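Local coordinates for tailspike protein (Siphovirus 9NA, PDB 3RIQ) that forms the receptor-binding tailspike of a Salmonella phage, recognising lipopolysaccharide and cleaving it as an endorhamnosidase, at the interface of chains A and B. Coordinates in Å, arbitrary orientation; residue numbers count along the deposited sequence, not the author numbering. Chains: chain A/B, Tailspike protein.

The interface of chains A and B. Residues chain A 211, 213, 241; chain B 230, 232.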
# COMPACT_ATOMS: atom_id res chain seq x y z
N GLU A 211 9.20 17.94 -1.69
CA GLU A 211 7.99 18.64 -2.10
C GLU A 211 8.33 19.77 -3.05
O GLU A 211 9.30 20.53 -2.80
CB GLU A 211 7.21 19.19 -0.88
CG GLU A 211 5.92 19.92 -1.29
CD GLU A 211 4.87 20.04 -0.17
OE1 GLU A 211 5.12 19.55 0.97
OE2 GLU A 211 3.76 20.61 -0.45
N LYS A 213 6.33 22.96 -5.18
CA LYS A 213 5.12 23.78 -5.09
C LYS A 213 5.00 24.74 -6.26
O LYS A 213 5.99 25.37 -6.67
CB LYS A 213 5.15 24.61 -3.80
CG LYS A 213 5.45 23.80 -2.56
CD LYS A 213 5.39 24.67 -1.29
CE LYS A 213 5.77 23.82 -0.08
NZ LYS A 213 5.68 24.57 1.23
N TYR A 241 2.57 19.98 -5.22
CA TYR A 241 1.50 20.83 -4.67
C TYR A 241 1.16 22.02 -5.55
O TYR A 241 2.01 22.89 -5.77
CB TYR A 241 1.97 21.36 -3.30
CG TYR A 241 1.06 22.41 -2.66
CD1 TYR A 241 -0.28 22.13 -2.34
CD2 TYR A 241 1.59 23.68 -2.36
CE1 TYR A 241 -1.09 23.11 -1.73
CE2 TYR A 241 0.78 24.67 -1.74
CZ TYR A 241 -0.56 24.36 -1.43
OH TYR A 241 -1.38 25.27 -0.80
N ASP B 230 -0.48 23.14 1.66
CA ASP B 230 0.75 22.49 1.21
C ASP B 230 0.99 21.10 1.81
O ASP B 230 1.72 20.27 1.21
CB ASP B 230 2.02 23.29 1.62
CG ASP B 230 1.90 24.80 1.50
OD1 ASP B 230 0.85 25.41 1.79
OD2 ASP B 230 2.98 25.40 1.20
N ASP B 232 2.97 20.49 4.25
CA ASP B 232 4.42 20.48 4.41
C ASP B 232 4.70 20.36 5.91
O ASP B 232 4.70 21.36 6.62
CB ASP B 232 5.00 21.78 3.80
CG ASP B 232 6.50 21.78 3.69
OD1 ASP B 232 7.19 20.90 4.24
OD2 ASP B 232 6.99 22.70 2.99
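A:Tyr241 offers one face of its ring to B:Asp230. The CA of B:Asp230 sits over the middle of that face, 3.4 Å from the ring centroid, in a CH-pi contact. The backbone N of B:Asp230 lies towards the phenol end, 3.3 Å from A:Tyr241 CZ. The carboxylate lies on the same side of the ring but beyond the CE2 rim, roughly parallel to it (planes 23° apart), with B:Asp230 CG 3.4 Å from A:Tyr241 CE2. The CB of A:Lys213 fills an edge of the ring, in its plane.

A:Lys213 reaches out as a straight, extended chain and crosses both aspartates at about a right angle. Its ammonium group bridges them. NZ donates to B:Asp230 OD2 at 2.8 Å, approaching on the anti side and 15° out of the carboxylate plane. The second bond runs from A:Lys213 NZ to B:Asp232 OD2 at 2.9 Å and uses the anti lone pair. Both bonds are salt bridges. One lysine therefore ties together two acids of the same loop.

A:Glu211 projects beside this pair. Its CG is anti to the backbone N (chi1 -180°), which carries the carboxylate across to chain B. OE2 comes within 2.7 Å of the backbone O of B:Asp230. Two bare acceptors would clash here. A proton on the glutamate would turn the contact into a hydrogen bond, but the structure alone does not show one. The nearby carboxylate of B:Asp232 may favour such a proton, while the ammonium of A:Lys213 would work against it.

A:Glu211 and A:Lys213 lie on strand 211-214, and A:Tyr241 ends strand 238-241 alongside it. These strands belong to the right-handed parallel beta-helix. The two aspartates come from a loop of chain B that bridges to the neighbouring beta-helix within the trimeric tailspike.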